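Local coordinates for DNA repair protein RecN (Deinococcus radiodurans, PDB 4ABY) that hydrolyses ATP through its SMC-like head domain and may take part in the recombinational repair of DNA double-strand breaks, at residues P38-A49 and Q53-F65. Residues are numbered along the deposited sequence; the frame is centred on the assembly and turned at random.
Sequences PRLSRLEIRNLA and QLELELGGGFCAF
Leu43 and Ile45 pair with Leu56 and Leu54 through four backbone hydrogen bonds, the Leu56 N to Leu43 O bond measuring 2.9 Å and bending little. The axes of strands 42-46 and 53-57, 173° apart, confirm antiparallel pairing. On the face bearing Arg42, Glu44 and Glu55, the guanidinium of Arg42 gathers the carboxylates. Arg42 NE donates a hydrogen bond to Glu44 OE2 at 3.2 Å, part of a salt bridge, nearly in the guanidinium plane and on the anti lone pair. Arg42 NH2 forms a salt bridge across the strands to Glu55 OE2 at 3.6 Å, the two planes turned 56° apart. Arg42 NH1 makes only a long ion pair with Glu57 OE1. With CG anti to the backbone N (chi1 -171°) and the chain extended to NE, Arg42 can span both strands. A leucine here would probably leave Glu44 and Glu55, whose OE2 atoms lie 4.4 Å apart, without the positive charge between them. On the other face, Ile45 CD1 lies 3.9 Å from Leu54 CD1. Helix 69-83 covers this face through Ile75, Ala79 and Leu80. Strand 99-105 extends the sheet, Ser41 and Arg42 both facing Phe105 in a classic beta bulge. The pair is the N-terminal beta hairpin of an ABC-type ATPase head, leading into the strand before the predicted P-loop.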
ATOM      1  N   PRO A  38       7.092  11.877   9.286  1.00 42.00           N
ATOM      2  CA  PRO A  38       8.110  10.950   9.794  1.00 36.25           C
ATOM      3  C   PRO A  38       8.498   9.944   8.714  1.00 38.40           C
ATOM      4  O   PRO A  38       8.379   8.737   8.930  1.00 43.80           O
ATOM      5  CB  PRO A  38       7.389  10.223  10.939  1.00 38.54           C
ATOM      6  CG  PRO A  38       6.072  10.960  11.134  1.00 41.41           C
ATOM      7  CD  PRO A  38       5.756  11.571   9.817  1.00 33.89           C
ATOM      8  N   ARG A  39       8.948  10.438   7.565  1.00 31.09           N
ATOM      9  CA  ARG A  39       9.254   9.582   6.425  1.00 25.83           C
ATOM     10  C   ARG A  39      10.424   8.645   6.683  1.00 26.93           C
ATOM     11  O   ARG A  39      11.133   8.777   7.676  1.00 28.05           O
ATOM     12  CB  ARG A  39       9.569  10.430   5.196  1.00 23.85           C
ATOM     13  CG  ARG A  39      10.785  11.312   5.360  1.00 24.76           C
ATOM     14  CD  ARG A  39      11.326  11.757   4.019  1.00 26.77           C
ATOM     15  NE  ARG A  39      12.133  12.965   4.137  1.00 30.06           N
ATOM     16  CZ  ARG A  39      13.437  12.974   4.400  1.00 32.46           C
ATOM     17  NH1 ARG A  39      14.090  11.831   4.569  1.00 31.29           N
ATOM     18  NH2 ARG A  39      14.089  14.127   4.494  1.00 35.20           N
ATOM     19  N   LEU A  40      10.617   7.694   5.778  1.00 28.85           N
ATOM     20  CA  LEU A  40      11.807   6.858   5.790  1.00 27.51           C
ATOM     21  C   LEU A  40      12.979   7.685   5.268  1.00 27.86           C
ATOM     22  O   LEU A  40      13.058   7.980   4.076  1.00 29.37           O
ATOM     23  CB  LEU A  40      11.592   5.624   4.915  1.00 25.93           C
ATOM     24  CG  LEU A  40      12.781   4.684   4.714  1.00 25.00           C
ATOM     25  CD1 LEU A  40      13.209   4.058   6.023  1.00 26.71           C
ATOM     26  CD2 LEU A  40      12.436   3.612   3.699  1.00 22.20           C
ATOM     27  N   SER A  41      13.877   8.068   6.169  1.00 28.75           N
ATOM     28  CA  SER A  41      14.972   8.979   5.847  1.00 27.97           C
ATOM     29  C   SER A  41      16.151   8.271   5.192  1.00 28.03           C
ATOM     30  O   SER A  41      16.802   8.818   4.301  1.00 29.87           O
ATOM     31  CB  SER A  41      15.459   9.694   7.111  1.00 28.45           C
ATOM     32  OG  SER A  41      14.402  10.373   7.768  1.00 36.71           O
ATOM     33  N   ARG A  42      16.427   7.057   5.648  1.00 28.71           N
ATOM     34  CA  ARG A  42      17.607   6.327   5.213  1.00 28.19           C
ATOM     35  C   ARG A  42      17.313   4.834   5.141  1.00 28.36           C
ATOM     36  O   ARG A  42      16.454   4.320   5.860  1.00 27.47           O
ATOM     37  CB  ARG A  42      18.765   6.597   6.176  1.00 28.18           C
ATOM     38  CG  ARG A  42      20.114   6.064   5.735  1.00 31.67           C
ATOM     39  CD  ARG A  42      21.219   6.573   6.655  1.00 33.94           C
ATOM     40  NE  ARG A  42      22.455   5.811   6.508  1.00 35.41           N
ATOM     41  CZ  ARG A  42      23.422   6.112   5.646  1.00 41.73           C
ATOM     42  NH1 ARG A  42      23.304   7.171   4.850  1.00 42.39           N
ATOM     43  NH2 ARG A  42      24.511   5.355   5.580  1.00 35.19           N
ATOM     44  N   LEU A  43      18.029   4.142   4.263  1.00 25.92           N
ATOM     45  CA  LEU A  43      17.814   2.720   4.049  1.00 23.35           C
ATOM     46  C   LEU A  43      19.154   2.051   3.823  1.00 25.51           C
ATOM     47  O   LEU A  43      19.907   2.442   2.932  1.00 26.74           O
ATOM     48  CB  LEU A  43      16.912   2.506   2.833  1.00 23.37           C
ATOM     49  CG  LEU A  43      16.538   1.077   2.445  1.00 22.86           C
ATOM     50  CD1 LEU A  43      15.816   0.373   3.586  1.00 22.41           C
ATOM     51  CD2 LEU A  43      15.681   1.087   1.195  1.00 16.47           C
ATOM     52  N   GLU A  44      19.462   1.050   4.637  1.00 23.20           N
ATOM     53  CA  GLU A  44      20.731   0.349   4.511  1.00 23.13           C
ATOM     54  C   GLU A  44      20.503  -1.112   4.173  1.00 22.42           C
ATOM     55  O   GLU A  44      19.860  -1.839   4.924  1.00 23.18           O
ATOM     56  CB  GLU A  44      21.544   0.462   5.798  1.00 25.48           C
ATOM     57  CG  GLU A  44      21.921   1.879   6.173  1.00 28.63           C
ATOM     58  CD  GLU A  44      22.742   1.930   7.442  1.00 37.01           C
ATOM     59  OE1 GLU A  44      23.089   0.847   7.963  1.00 34.33           O
ATOM     60  OE2 GLU A  44      23.039   3.047   7.916  1.00 39.64           O
ATOM     61  N   ILE A  45      21.038  -1.541   3.039  1.00 21.95           N
ATOM     62  CA  ILE A  45      20.879  -2.918   2.609  1.00 21.12           C
ATOM     63  C   ILE A  45      22.243  -3.563   2.442  1.00 19.56           C
ATOM     64  O   ILE A  45      23.123  -3.001   1.806  1.00 23.55           O
ATOM     65  CB  ILE A  45      20.107  -3.006   1.278  1.00 22.03           C
ATOM     66  CG1 ILE A  45      18.720  -2.376   1.416  1.00 19.62           C
ATOM     67  CG2 ILE A  45      19.980  -4.447   0.829  1.00 20.86           C
ATOM     68  CD1 ILE A  45      17.983  -2.242   0.103  1.00 20.64           C
ATOM     69  N   ARG A  46      22.419  -4.743   3.020  1.00 22.98           N
ATOM     70  CA  ARG A  46      23.682  -5.453   2.894  1.00 27.43           C
ATOM     71  C   ARG A  46      23.454  -6.893   2.445  1.00 26.92           C
ATOM     72  O   ARG A  46      22.628  -7.607   3.006  1.00 23.59           O
ATOM     73  CB  ARG A  46      24.462  -5.403   4.211  1.00 31.70           C
ATOM     74  CG  ARG A  46      25.893  -5.910   4.109  1.00 38.04           C
ATOM     75  CD  ARG A  46      26.574  -5.916   5.470  1.00 50.87           C
ATOM     76  NE  ARG A  46      25.784  -6.638   6.467  1.00 61.89           N
ATOM     77  CZ  ARG A  46      25.848  -7.953   6.673  1.00 57.39           C
ATOM     78  NH1 ARG A  46      26.671  -8.701   5.952  1.00 55.84           N
ATOM     79  NH2 ARG A  46      25.085  -8.521   7.601  1.00 56.24           N
ATOM     80  N   ASN A  47      24.186  -7.298   1.413  1.00 26.88           N
ATOM     81  CA  ASN A  47      24.101  -8.645   0.866  1.00 22.53           C
ATOM     82  C   ASN A  47      22.692  -9.077   0.493  1.00 25.04           C
ATOM     83  O   ASN A  47      22.281 -10.189   0.804  1.00 27.69           O
ATOM     84  CB  ASN A  47      24.722  -9.652   1.829  1.00 27.44           C
ATOM     85  CG  ASN A  47      26.224  -9.499   1.936  1.00 35.87           C
ATOM     86  OD1 ASN A  47      26.874  -8.995   1.020  1.00 35.67           O
ATOM     87  ND2 ASN A  47      26.788  -9.938   3.056  1.00 39.54           N
ATOM     88  N   LEU A  48      21.958  -8.199  -0.181  1.00 24.95           N
ATOM     89  CA  LEU A  48      20.643  -8.551  -0.703  1.00 22.64           C
ATOM     90  C   LEU A  48      20.669  -8.583  -2.230  1.00 24.62           C
ATOM     91  O   LEU A  48      20.849  -7.553  -2.882  1.00 23.39           O
ATOM     92  CB  LEU A  48      19.578  -7.570  -0.201  1.00 21.39           C
ATOM     93  CG  LEU A  48      18.104  -7.914  -0.434  1.00 18.62           C
ATOM     94  CD1 LEU A  48      17.231  -7.099   0.492  1.00 17.89           C
ATOM     95  CD2 LEU A  48      17.689  -7.700  -1.881  1.00 16.88           C
ATOM     96  N   ALA A  49      20.497  -9.776  -2.793  1.00 24.17           N
ATOM     97  CA  ALA A  49      20.449  -9.957  -4.242  1.00 20.95           C
ATOM     98  C   ALA A  49      21.699  -9.450  -4.952  1.00 22.76           C
ATOM     99  O   ALA A  49      22.769 -10.048  -4.842  1.00 28.61           O
ATOM    100  CB  ALA A  49      19.217  -9.298  -4.816  1.00 21.51           C
ATOM    101  N   GLN A  53      26.632  -3.683  -0.626  1.00 24.82           N
ATOM    102  CA  GLN A  53      26.455  -2.673   0.406  1.00 25.18           C
ATOM    103  C   GLN A  53      25.780  -1.460  -0.217  1.00 26.24           C
ATOM    104  O   GLN A  53      26.268  -0.905  -1.200  1.00 30.00           O
ATOM    105  CB  GLN A  53      27.811  -2.272   0.992  1.00 29.50           C
ATOM    106  CG  GLN A  53      27.731  -1.377   2.221  1.00 38.92           C
ATOM    107  CD  GLN A  53      27.623  -2.169   3.514  1.00 54.08           C
ATOM    108  OE1 GLN A  53      28.287  -3.196   3.684  1.00 51.71           O
ATOM    109  NE2 GLN A  53      26.789  -1.692   4.436  1.00 56.55           N
ATOM    110  N   LEU A  54      24.653  -1.056   0.353  1.00 22.23           N
ATOM    111  CA  LEU A  54      23.883   0.055  -0.192  1.00 21.22           C
ATOM    112  C   LEU A  54      23.400   0.935   0.942  1.00 22.65           C
ATOM    113  O   LEU A  54      22.668   0.489   1.822  1.00 23.21           O
ATOM    114  CB  LEU A  54      22.699  -0.467  -1.022  1.00 21.53           C
ATOM    115  CG  LEU A  54      21.657   0.458  -1.673  1.00 21.07           C
ATOM    116  CD1 LEU A  54      20.429   0.643  -0.791  1.00 21.92           C
ATOM    117  CD2 LEU A  54      22.241   1.802  -2.078  1.00 22.30           C
ATOM    118  N   GLU A  55      23.833   2.188   0.926  1.00 23.14           N
ATOM    119  CA  GLU A  55      23.361   3.159   1.899  1.00 27.91           C
ATOM    120  C   GLU A  55      22.663   4.278   1.158  1.00 25.92           C
ATOM    121  O   GLU A  55      23.290   5.039   0.430  1.00 30.20           O
ATOM    122  CB  GLU A  55      24.521   3.687   2.741  1.00 32.00           C
ATOM    123  CG  GLU A  55      25.074   2.635   3.687  1.00 41.71           C
ATOM    124  CD  GLU A  55      26.392   3.029   4.310  1.00 49.78           C
ATOM    125  OE1 GLU A  55      27.132   3.814   3.675  1.00 48.66           O
ATOM    126  OE2 GLU A  55      26.684   2.540   5.426  1.00 50.55           O
ATOM    127  N   LEU A  56      21.353   4.363   1.330  1.00 24.32           N
ATOM    128  CA  LEU A  56      20.567   5.290   0.536  1.00 25.17           C
ATOM    129  C   LEU A  56      19.878   6.336   1.388  1.00 27.80           C
ATOM    130  O   LEU A  56      18.986   6.030   2.177  1.00 27.91           O
ATOM    131  CB  LEU A  56      19.533   4.540  -0.307  1.00 25.96           C
ATOM    132  CG  LEU A  56      18.603   5.419  -1.145  1.00 27.49           C
ATOM    133  CD1 LEU A  56      19.374   6.098  -2.265  1.00 27.46           C
ATOM    134  CD2 LEU A  56      17.446   4.607  -1.706  1.00 25.24           C
ATOM    135  N   GLU A  57      20.310   7.578   1.227  1.00 31.83           N
ATOM    136  CA  GLU A  57      19.618   8.700   1.828  1.00 31.89           C
ATOM    137  C   GLU A  57      18.494   9.086   0.884  1.00 31.41           C
ATOM    138  O   GLU A  57      18.701   9.831  -0.076  1.00 38.77           O
ATOM    139  CB  GLU A  57      20.568   9.883   2.009  1.00 35.44           C
ATOM    140  CG  GLU A  57      20.186  10.821   3.134  1.00 41.01           C
ATOM    141  CD  GLU A  57      20.994  10.563   4.388  1.00 55.53           C
ATOM    142  OE1 GLU A  57      22.238  10.659   4.315  1.00 56.90           O
ATOM    143  OE2 GLU A  57      20.384  10.267   5.441  1.00 56.31           O
ATOM    144  N   LEU A  58      17.306   8.559   1.133  1.00 28.79           N
ATOM    145  CA  LEU A  58      16.157   8.927   0.323  1.00 30.95           C
ATOM    146  C   LEU A  58      15.124   9.601   1.199  1.00 29.13           C
ATOM    147  O   LEU A  58      14.837   9.132   2.298  1.00 31.77           O
ATOM    148  CB  LEU A  58      15.552   7.703  -0.370  1.00 31.81           C
ATOM    149  CG  LEU A  58      14.450   6.904   0.333  1.00 22.22           C
ATOM    150  CD1 LEU A  58      13.836   5.937  -0.649  1.00 30.53           C
ATOM    151  CD2 LEU A  58      14.973   6.164   1.544  1.00 23.12           C
ATOM    152  N   GLY A  59      14.572  10.709   0.721  1.00 25.31           N
ATOM    153  CA  GLY A  59      13.524  11.383   1.461  1.00 29.49           C
ATOM    154  C   GLY A  59      12.678  12.240   0.555  1.00 29.75           C
ATOM    155  O   GLY A  59      13.050  12.470  -0.591  1.00 35.00           O
ATOM    156  N   GLY A  60      11.539  12.703   1.058  1.00 22.56           N
ATOM    157  CA  GLY A  60      10.761  13.692   0.336  1.00 28.04           C
ATOM    158  C   GLY A  60       9.311  13.325   0.108  1.00 31.38           C
ATOM    159  O   GLY A  60       8.602  12.926   1.030  1.00 36.76           O
ATOM    160  N   GLY A  61       8.859  13.487  -1.129  1.00 30.31           N
ATOM    161  CA  GLY A  61       7.497  13.131  -1.475  1.00 25.43           C
ATOM    162  C   GLY A  61       7.520  11.961  -2.426  1.00 26.84           C
ATOM    163  O   GLY A  61       7.638  10.811  -2.011  1.00 28.93           O
ATOM    164  N   PHE A  62       7.427  12.266  -3.713  1.00 27.60           N
ATOM    165  CA  PHE A  62       7.440  11.251  -4.754  1.00 24.54           C
ATOM    166  C   PHE A  62       8.872  10.903  -5.149  1.00 23.18           C
ATOM    167  O   PHE A  62       9.577  11.710  -5.755  1.00 23.29           O
ATOM    168  CB  PHE A  62       6.652  11.753  -5.964  1.00 24.66           C
ATOM    169  CG  PHE A  62       6.563  10.767  -7.087  1.00 21.83           C
ATOM    170  CD1 PHE A  62       7.052   9.482  -6.945  1.00 21.12           C
ATOM    171  CD2 PHE A  62       5.980  11.128  -8.286  1.00 23.75           C
ATOM    172  CE1 PHE A  62       6.967   8.577  -7.979  1.00 22.88           C
ATOM    173  CE2 PHE A  62       5.890  10.229  -9.324  1.00 25.89           C
ATOM    174  CZ  PHE A  62       6.385   8.950  -9.172  1.00 27.17           C
ATOM    175  N   CYS A  63       9.295   9.692  -4.801  1.00 21.24           N
ATOM    176  CA  CYS A  63      10.620   9.210  -5.156  1.00 20.83           C
ATOM    177  C   CYS A  63      10.527   8.182  -6.266  1.00 20.39           C
ATOM    178  O   CYS A  63       9.883   7.151  -6.106  1.00 23.95           O
ATOM    179  CB  CYS A  63      11.297   8.591  -3.941  1.00 19.90           C
ATOM    180  SG  CYS A  63      11.426   9.713  -2.553  1.00 27.35           S
ATOM    181  N   ALA A  64      11.168   8.462  -7.393  1.00 19.30           N
ATOM    182  CA  ALA A  64      11.128   7.547  -8.524  1.00 19.10           C
ATOM    183  C   ALA A  64      12.444   6.806  -8.659  1.00 22.43           C
ATOM    184  O   ALA A  64      13.516   7.400  -8.561  1.00 24.23           O
ATOM    185  CB  ALA A  64      10.807   8.292  -9.803  1.00 18.66           C
ATOM    186  N   PHE A  65      12.359   5.502  -8.880  1.00 21.79           N
ATOM    187  CA  PHE A  65      13.543   4.692  -9.105  1.00 19.38           C
ATOM    188  C   PHE A  65      13.528   4.135 -10.523  1.00 23.65           C
ATOM    189  O   PHE A  65      12.586   3.449 -10.926  1.00 24.01           O
ATOM    190  CB  PHE A  65      13.628   3.587  -8.059  1.00 19.08           C
ATOM    191  CG  PHE A  65      13.863   4.101  -6.671  1.00 22.45           C
ATOM    192  CD1 PHE A  65      12.855   4.753  -5.983  1.00 23.46           C
ATOM    193  CD2 PHE A  65      15.100   3.960  -6.059  1.00 23.44           C
ATOM    194  CE1 PHE A  65      13.069   5.239  -4.704  1.00 21.95           C
ATOM    195  CE2 PHE A  65      15.317   4.445  -4.781  1.00 24.19           C
ATOM    196  CZ  PHE A  65      14.300   5.083  -4.104  1.00 21.94           C
TER